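Local atomic coordinates of chitinase (Paenibacillus sp. FPU-7, PDB entry 5GZT), a protein that probably hydrolyses internal beta-1,4 linkages between N-acetylglucosamine units of chitin and chitodextrins, as a glycoside hydrolase of family 18. Residues Thr757-Lys761 with Phe762-Leu766; Tyr769-Gly772 with Trp773-Trp776; Leu926-Glu929 with Gly930-Gly934; Val953-Asp956 with Lys957-Gln960. All coordinates share one frame; numbering follows the deposited sequence. Where two conformers were deposited one is given.

Contact 1 of 4, residues Thr757-Lys761 with Phe762-Leu766; sequences TIMPK and FGPIL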
# COMPACT_ATOMS: atom_id res chain seq x y z
N THR B 757 -30.99 21.61 11.16
CA THR B 757 -31.73 22.80 11.55
C THR B 757 -33.14 22.88 11.00
O THR B 757 -33.35 22.76 9.80
CB THR B 757 -30.93 23.97 11.14
OG1 THR B 757 -29.61 23.84 11.68
CG2 THR B 757 -31.53 25.22 11.57
N ILE B 758 -34.07 23.16 11.92
CA ILE B 758 -35.34 23.79 11.59
C ILE B 758 -35.21 25.29 11.68
O ILE B 758 -35.02 25.79 12.79
CB ILE B 758 -36.44 23.27 12.46
CG1 ILE B 758 -36.68 21.81 12.16
CG2 ILE B 758 -37.75 24.02 12.21
CD1 ILE B 758 -37.64 21.10 13.13
N MET B 759 -35.30 25.99 10.54
CA MET B 759 -35.15 27.43 10.46
C MET B 759 -36.48 28.11 10.70
O MET B 759 -37.57 27.64 10.26
CB MET B 759 -34.58 27.87 9.14
CG MET B 759 -33.14 27.42 8.94
SD MET B 759 -31.95 28.51 9.87
CE MET B 759 -32.42 30.07 9.35
N PRO B 760 -36.47 29.18 11.50
CA PRO B 760 -37.73 29.99 11.64
C PRO B 760 -38.08 30.73 10.31
O PRO B 760 -37.28 30.78 9.38
CB PRO B 760 -37.34 31.01 12.73
CG PRO B 760 -35.90 31.26 12.45
CD PRO B 760 -35.30 29.91 12.02
N LYS B 761 -39.29 31.26 10.21
CA LYS B 761 -39.92 31.57 8.97
C LYS B 761 -39.20 32.64 8.18
O LYS B 761 -39.34 32.63 6.97
CB LYS B 761 -41.36 31.95 9.18
CG LYS B 761 -41.55 33.28 9.94
CD LYS B 761 -43.00 33.74 9.83
CE LYS B 761 -43.20 35.09 10.51
NZ LYS B 761 -44.64 35.41 10.57
N PHE B 762 -38.39 33.51 8.81
CA PHE B 762 -37.69 34.51 8.04
C PHE B 762 -36.40 34.03 7.46
O PHE B 762 -35.75 34.77 6.71
CB PHE B 762 -37.48 35.86 8.82
CG PHE B 762 -38.78 36.59 9.13
CD1 PHE B 762 -39.64 36.95 8.09
CD2 PHE B 762 -39.12 36.93 10.45
CE1 PHE B 762 -40.84 37.65 8.36
CE2 PHE B 762 -40.31 37.61 10.72
CZ PHE B 762 -41.18 37.97 9.66
N GLY B 763 -36.00 32.78 7.75
CA GLY B 763 -34.85 32.24 7.07
C GLY B 763 -33.48 32.68 7.60
O GLY B 763 -33.33 33.00 8.80
N PRO B 764 -32.46 32.59 6.77
CA PRO B 764 -31.10 32.81 7.22
C PRO B 764 -30.80 34.26 7.45
O PRO B 764 -31.49 35.10 6.83
CB PRO B 764 -30.25 32.26 6.10
CG PRO B 764 -31.10 32.10 4.96
CD PRO B 764 -32.51 32.09 5.38
N ILE B 765 -29.80 34.56 8.27
CA ILE B 765 -29.38 35.94 8.37
C ILE B 765 -28.39 36.31 7.27
O ILE B 765 -27.74 35.42 6.64
CB ILE B 765 -28.80 36.25 9.77
CG1 ILE B 765 -27.48 35.54 9.99
CG2 ILE B 765 -29.80 35.84 10.82
CD1 ILE B 765 -26.77 35.98 11.29
N LEU B 766 -28.32 37.60 7.02
CA LEU B 766 -27.36 38.19 6.18
C LEU B 766 -26.75 39.37 6.92
O LEU B 766 -27.39 40.48 7.01
CB LEU B 766 -28.05 38.61 4.85
CG LEU B 766 -27.10 38.61 3.63
CD1 LEU B 766 -27.87 38.90 2.32
CD2 LEU B 766 -25.90 39.49 3.74

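Contact 2 of 4, residues Tyr769-Gly772 with Trp773-Trp776; sequences YVPG and WVDW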
# COMPACT_ATOMS: atom_id res chain seq x y z
N TYR B 769 -20.58 43.56 7.99
CA TYR B 769 -19.74 44.44 8.77
C TYR B 769 -19.71 45.81 8.10
O TYR B 769 -19.52 45.89 6.88
CB TYR B 769 -18.32 43.93 8.88
CG TYR B 769 -18.07 42.99 10.03
CD1 TYR B 769 -17.72 43.48 11.28
CD2 TYR B 769 -18.20 41.61 9.89
CE1 TYR B 769 -17.47 42.61 12.34
CE2 TYR B 769 -17.97 40.75 10.94
CZ TYR B 769 -17.60 41.24 12.17
OH TYR B 769 -17.38 40.41 13.26
N VAL B 770 -19.98 46.84 8.87
CA VAL B 770 -20.01 48.23 8.44
C VAL B 770 -18.88 48.99 9.20
O VAL B 770 -18.89 49.10 10.41
CB VAL B 770 -21.36 48.85 8.68
CG1 VAL B 770 -21.31 50.31 8.36
CG2 VAL B 770 -22.45 48.10 7.84
N PRO B 771 -17.83 49.42 8.48
CA PRO B 771 -16.68 50.02 9.09
C PRO B 771 -17.02 51.41 9.56
O PRO B 771 -17.61 52.21 8.83
CB PRO B 771 -15.68 50.04 7.96
CG PRO B 771 -16.44 50.00 6.73
CD PRO B 771 -17.69 49.23 7.03
N GLY B 772 -16.69 51.69 10.83
CA GLY B 772 -16.96 52.96 11.43
C GLY B 772 -16.00 54.11 11.03
O GLY B 772 -16.25 55.26 11.38
N TRP B 773 -14.91 53.77 10.35
CA TRP B 773 -13.93 54.71 9.86
C TRP B 773 -14.30 55.19 8.47
O TRP B 773 -13.52 55.90 7.91
CB TRP B 773 -12.51 54.14 9.86
CG TRP B 773 -12.41 52.67 9.26
CD1 TRP B 773 -12.21 52.29 7.94
CD2 TRP B 773 -12.52 51.45 9.99
NE1 TRP B 773 -12.20 50.93 7.83
CE2 TRP B 773 -12.41 50.39 9.08
CE3 TRP B 773 -12.75 51.17 11.33
CZ2 TRP B 773 -12.49 49.05 9.48
CZ3 TRP B 773 -12.83 49.86 11.71
CH2 TRP B 773 -12.71 48.81 10.79
N VAL B 774 -15.47 54.81 7.95
CA VAL B 774 -16.12 55.40 6.80
C VAL B 774 -17.19 56.32 7.36
O VAL B 774 -17.96 55.93 8.22
CB VAL B 774 -16.74 54.33 5.87
CG1 VAL B 774 -17.65 54.94 4.84
CG2 VAL B 774 -15.67 53.52 5.13
N ASP B 775 -17.21 57.57 6.89
CA ASP B 775 -18.25 58.54 7.21
C ASP B 775 -19.43 58.28 6.31
O ASP B 775 -19.51 58.84 5.19
CB ASP B 775 -17.69 59.94 6.98
CG ASP B 775 -18.61 61.05 7.42
OD1 ASP B 775 -19.74 60.85 7.86
OD2 ASP B 775 -18.15 62.20 7.34
N TRP B 776 -20.36 57.43 6.77
CA TRP B 776 -21.43 56.94 5.92
C TRP B 776 -22.39 58.04 5.47
O TRP B 776 -22.85 58.03 4.33
CB TRP B 776 -22.21 55.76 6.54
CG TRP B 776 -21.33 54.53 6.54
CD1 TRP B 776 -20.48 54.14 7.52
CD2 TRP B 776 -21.10 53.71 5.43
NE1 TRP B 776 -19.71 53.10 7.07
CE2 TRP B 776 -20.08 52.81 5.79
CE3 TRP B 776 -21.60 53.69 4.12
CZ2 TRP B 776 -19.62 51.85 4.92
CZ3 TRP B 776 -21.15 52.72 3.26
CH2 TRP B 776 -20.19 51.79 3.69

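Contact 3 of 4, residues Leu926-Glu929 with Gly930-Gly934; sequences LDVE and GALHG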
# COMPACT_ATOMS: atom_id res chain seq x y z
N LEU B 926 -27.43 40.55 29.50
CA LEU B 926 -28.28 40.95 28.40
C LEU B 926 -29.67 40.33 28.56
O LEU B 926 -30.64 40.90 28.09
CB LEU B 926 -27.68 40.55 27.04
CG LEU B 926 -26.50 41.42 26.58
CD1 LEU B 926 -25.86 40.81 25.35
CD2 LEU B 926 -26.91 42.85 26.32
N ASP B 927 -29.77 39.15 29.19
CA ASP B 927 -31.12 38.69 29.63
C ASP B 927 -31.79 39.71 30.55
O ASP B 927 -32.99 39.94 30.46
CB ASP B 927 -31.05 37.34 30.35
CG ASP B 927 -30.63 36.18 29.39
OD1 ASP B 927 -30.56 36.40 28.17
OD2 ASP B 927 -30.36 35.11 29.90
N VAL B 928 -31.03 40.21 31.51
CA VAL B 928 -31.55 41.24 32.44
C VAL B 928 -32.01 42.45 31.65
O VAL B 928 -33.19 42.86 31.72
CB VAL B 928 -30.50 41.59 33.51
CG1 VAL B 928 -30.83 42.85 34.35
CG2 VAL B 928 -30.32 40.44 34.44
N GLU B 929 -31.15 42.91 30.75
CA GLU B 929 -31.47 44.08 29.94
C GLU B 929 -32.75 43.84 29.14
O GLU B 929 -33.61 44.75 29.04
CB GLU B 929 -30.33 44.59 29.05
CG GLU B 929 -29.07 45.08 29.74
CD GLU B 929 -29.45 46.18 30.75
OE1 GLU B 929 -30.07 47.18 30.32
OE2 GLU B 929 -29.27 45.91 31.97
N GLY B 930 -32.90 42.65 28.56
CA GLY B 930 -34.03 42.40 27.79
C GLY B 930 -35.31 42.39 28.58
O GLY B 930 -36.36 42.76 28.04
N ALA B 931 -35.23 41.81 29.79
CA ALA B 931 -36.38 41.69 30.62
C ALA B 931 -36.79 43.07 31.24
O ALA B 931 -37.94 43.22 31.67
CB ALA B 931 -36.09 40.67 31.76
N LEU B 932 -35.85 44.03 31.20
CA LEU B 932 -36.13 45.44 31.60
C LEU B 932 -36.65 46.30 30.51
O LEU B 932 -37.44 47.20 30.76
CB LEU B 932 -34.86 46.07 32.17
CG LEU B 932 -34.37 45.41 33.44
CD1 LEU B 932 -32.98 45.93 33.92
CD2 LEU B 932 -35.36 45.57 34.59
N HIS B 933 -36.20 46.06 29.28
CA HIS B 933 -36.48 46.93 28.14
C HIS B 933 -37.56 46.44 27.24
O HIS B 933 -37.93 47.08 26.27
CB HIS B 933 -35.23 47.19 27.37
CG HIS B 933 -34.33 48.19 28.03
ND1 HIS B 933 -33.54 47.89 29.10
CD2 HIS B 933 -34.17 49.51 27.82
CE1 HIS B 933 -32.91 48.97 29.51
NE2 HIS B 933 -33.27 49.95 28.73
N GLY B 934 -38.17 45.35 27.60
CA GLY B 934 -39.21 44.84 26.70
C GLY B 934 -38.71 44.37 25.34
O GLY B 934 -39.38 44.57 24.33

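Contact 4 of 4, residues Val953-Asp956 with Lys957-Gln960; sequences VELD and KIHQ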
# COMPACT_ATOMS: atom_id res chain seq x y z
N VAL B 953 -10.30 28.15 22.71
CA VAL B 953 -11.66 28.56 23.07
C VAL B 953 -12.49 27.33 23.35
O VAL B 953 -12.28 26.32 22.76
CB VAL B 953 -12.18 29.38 21.91
CG1 VAL B 953 -13.64 29.62 22.01
CG2 VAL B 953 -11.47 30.70 21.89
N GLU B 954 -13.42 27.39 24.26
CA GLU B 954 -14.26 26.27 24.58
C GLU B 954 -15.53 26.30 23.72
O GLU B 954 -16.59 26.60 24.22
CB GLU B 954 -14.60 26.24 26.04
CG GLU B 954 -13.36 26.41 26.90
CD GLU B 954 -13.63 26.24 28.38
OE1 GLU B 954 -14.30 27.11 29.06
OE2 GLU B 954 -13.17 25.22 28.89
N LEU B 955 -15.39 25.96 22.44
CA LEU B 955 -16.52 26.02 21.54
C LEU B 955 -17.74 25.30 22.02
O LEU B 955 -18.89 25.86 21.96
CB LEU B 955 -16.18 25.60 20.11
CG LEU B 955 -15.15 26.43 19.39
CD1 LEU B 955 -14.85 25.79 18.05
CD2 LEU B 955 -15.50 27.89 19.18
N ASP B 956 -17.54 24.11 22.58
CA ASP B 956 -18.75 23.39 23.02
C ASP B 956 -19.34 24.00 24.27
O ASP B 956 -20.53 23.76 24.51
CB ASP B 956 -18.51 21.88 23.17
CG ASP B 956 -19.78 21.08 23.09
OD1 ASP B 956 -20.88 21.48 22.57
OD2 ASP B 956 -19.72 20.00 23.61
N LYS B 957 -18.62 24.86 25.04
CA LYS B 957 -19.24 25.40 26.23
C LYS B 957 -19.81 26.80 25.97
O LYS B 957 -20.57 27.26 26.80
CB LYS B 957 -18.26 25.52 27.42
CG LYS B 957 -17.67 24.16 27.90
CD LYS B 957 -16.62 24.36 28.96
CE LYS B 957 -15.93 23.06 29.33
NZ LYS B 957 -14.85 23.32 30.36
N ILE B 958 -19.42 27.44 24.87
CA ILE B 958 -19.83 28.84 24.72
C ILE B 958 -21.07 29.08 23.85
O ILE B 958 -21.72 30.12 24.00
CB ILE B 958 -18.73 29.73 24.29
CG1 ILE B 958 -18.25 29.39 22.93
CG2 ILE B 958 -17.57 29.71 25.30
CD1 ILE B 958 -17.22 30.37 22.47
N HIS B 959 -21.38 28.12 22.95
CA HIS B 959 -22.48 28.26 22.01
C HIS B 959 -23.77 28.51 22.62
O HIS B 959 -24.55 29.31 22.07
CB HIS B 959 -22.56 27.18 20.88
CG HIS B 959 -22.84 25.82 21.38
ND1 HIS B 959 -24.11 25.39 21.71
CD2 HIS B 959 -22.01 24.78 21.60
CE1 HIS B 959 -24.03 24.15 22.18
NE2 HIS B 959 -22.77 23.75 22.07
N GLN B 960 -23.98 27.97 23.81
CA GLN B 960 -25.21 28.21 24.53
C GLN B 960 -25.51 29.71 24.86
O GLN B 960 -26.62 30.01 25.00
CB GLN B 960 -25.26 27.48 25.89
CG GLN B 960 -24.15 27.91 26.84
CD GLN B 960 -24.09 27.03 28.14
OE1 GLN B 960 -23.12 26.36 28.42
NE2 GLN B 960 -25.11 27.05 28.87
O HOH W 1 -22.72 25.48 25.02

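Contact 1 of 4, residues Thr757-Lys761 with Phe762-Leu766
Pro760 and Gly763 close a type I beta turn in the link between two structural units. Strand 754-759, which runs beside strands 660-662 and 732-738 of the immunoglobulin-like domain, ends just before the turn. Strand 765-771 starts just after it and belongs to the second family 18 TIM barrel. The turn is closed by the N-H of Gly763, which reaches Pro760 O at 2.9 Å. The bond is fairly straight, at 163° about the hydrogen. Gly763 then takes a positive phi with an extended psi. Glycine fits here because it has no CB to press against Pro764 CD or the preceding carbonyl. This swings the chain into Pro764 and the barrel strand.

Two side-chain contacts flank the turn. On the inner side, the thioether chain of Met759 bends at both chi2 and chi3 and curls back. Its methyl CE comes to 3.1 Å from Gly763 O, a tight approach, and lies 3.6 Å from Pro764 N. Gly763 O accepts a hydrogen bond from Arg1109 NH1, and Met759 packs on Arg1109 too. On the outer side, Lys761 and Phe762 lie alongside each other and point the same way. Lys761 CG sits between the backbone N and the carbonyl carbon (chi1 67°), and the chain runs on extended. Lys761 CE thus lies over one face of the Phe762 ring, 4.0 Å from the centroid, in a CH-pi contact. Lys761 also has a cation-pi partner in Tyr666. Two aromatic partners thus suit both the aliphatic and the charged parts of a lysine at a partly exposed turn.

Contact 2 of 4, residues Tyr769-Gly772 with Trp773-Trp776
The indole of Trp773 has Pro771 CB over one face, 3.4 Å above the plane and offset toward the rim. The indole of Trp776 meets Pro771 differently, receiving Pro771 O at its edge, close to the ring plane. One face of that second ring is covered by Val774 CG1, over its centre. The site is the C-terminal end of strand 765-771, a strand of the second family 18 TIM barrel, and a type I beta turn from Pro771 to Val774 carries the chain off it.

The CH-pi contact on Trp773 is close, with Pro771 CB 3.5 Å from CE2. Chi1 of Trp773 is 46°, which places CG between the backbone N and the carbonyl carbon and folds the indole back over the proline. Other atoms of the pyrrolidine meet other neighbours. Pro771 CG touches Val774 CG2 at 3.9 Å, and Pro771 CD meets Trp776 CZ2 at a similar range. Val770 CG1 reaches Trp776 NE1 at 3.5 Å, approaching obliquely.

Earlier on the strand, Tyr769 OH bonds to Asp893, which belongs to the DxxDxDxE signature of the family. Trp773 also packs on Trp1114 of the neighbouring barrel strand. Pro771 O takes a weak, long bond from Val774 N at the turn. Its firmer donor is Trp776 NE1 at 2.9 Å, with an angle of 164° at the hydrogen and the oxygen only 7° out of the indole plane.

Contact 3 of 4, residues Leu926-Glu929 with Gly930-Gly934
Glu929 O and His933 form the tight part of this contact, at the C-terminal end of helix 911-933 on the outside of the second family 18 barrel. This oxygen takes two bonds from one residue. His933 N donates at 2.9 Å in the regular helical pattern, and His933 ND1 donates at 3.1 Å. The second bond is bent, with 142° at the hydrogen, but the oxygen lies near the imidazole plane, at the ring edge. With chi1 of -77° the ring is anti to its own carbonyl carbon and folds back along the helix. The ND1 bond holds the rotation of the imidazole. The Glu929 side chain bends at chi2 and runs beside the ring, bringing OE1 to 3.5 Å from His933 CE1. Glu929 OE1 also accepts a hydrogen bond from His883 of helix 868-884. The His883 ring stacks on His933. Leu926 packs on the same helix.

The exposed side is looser, though a crystal neighbour touches it. Val928 and Leu932 lie alongside each other one turn apart, touching through CG1 and CD1 at 3.8 Å. Asp927 OD1 forms a salt bridge with Arg923, one turn back. Gly934 then leaves helical geometry with positive phi.

ND1 acts as the donor here, so it carries a proton. A phosphate ion, probably from the crystallisation liquor, lies about 4 Å from the His933 side chain. While bound, it and Glu929 may favour a positive imidazole.

Contact 4 of 4, residues Val953-Asp956 with Lys957-Gln960
Lys957 pairs with Glu954, the N-cap residue of the short helix 955-958 in the second family 18 barrel. Glu954 also sits at the centre of an inverse gamma turn. Lys957 CB starts 3.8 Å from Glu954 O, the carbonyl that also accepts from Lys957 N. Lys957 CG passes Glu954 CB at 4.1 Å. CD of the lysine then lies 3.6 Å from Glu954 CD, and its CE comes 3.5 Å from Glu954 OE2. NZ ends the run in a salt bridge to Glu954 OE2 at 2.9 Å, above the carboxylate plane. The lysine is extended beyond CG, which carries NZ obliquely across the glutamate to OE2. The other oxygen, Glu954 OE1, is held by Thr916 of helix 911-933.

The inner side is apolar. Val953 CG1 meets Ile958 CD1 at 3.7 Å, the two side chains crossing at about a right angle. Ile958 also packs on helix 911-933 and on Met965 of the barrel.

His959 NE2 donates to Asp956 OD1, but Asp956 has two conformers, so this bond is doubtful. A water lies 3.3 Å above the His959 ring, over its centre. It donates to Asp956 O and accepts from Gln960 N at 3.0 Å.

Contacts 1 and 2 share strand 765-771, with centres 27 Å apart. Contact 1 is partly buried where the immunoglobulin-like domain passes into the barrel. Contact 2 is buried at the strand's other end and is the most aromatic of the four. Contact 3 lies at the end of a long helix and contact 4 spans a short one from its N-cap. Contact 3 is a surface contact on helix 911-933, while contact 4 packs its inner side against that helix. Their nearest atoms are about 8 Å apart. The chemistry follows the setting: indoles and proline in contact 2, a methyl and a lysine-aromatic pair in contact 1, and charged or imidazole groups in contacts 3 and 4.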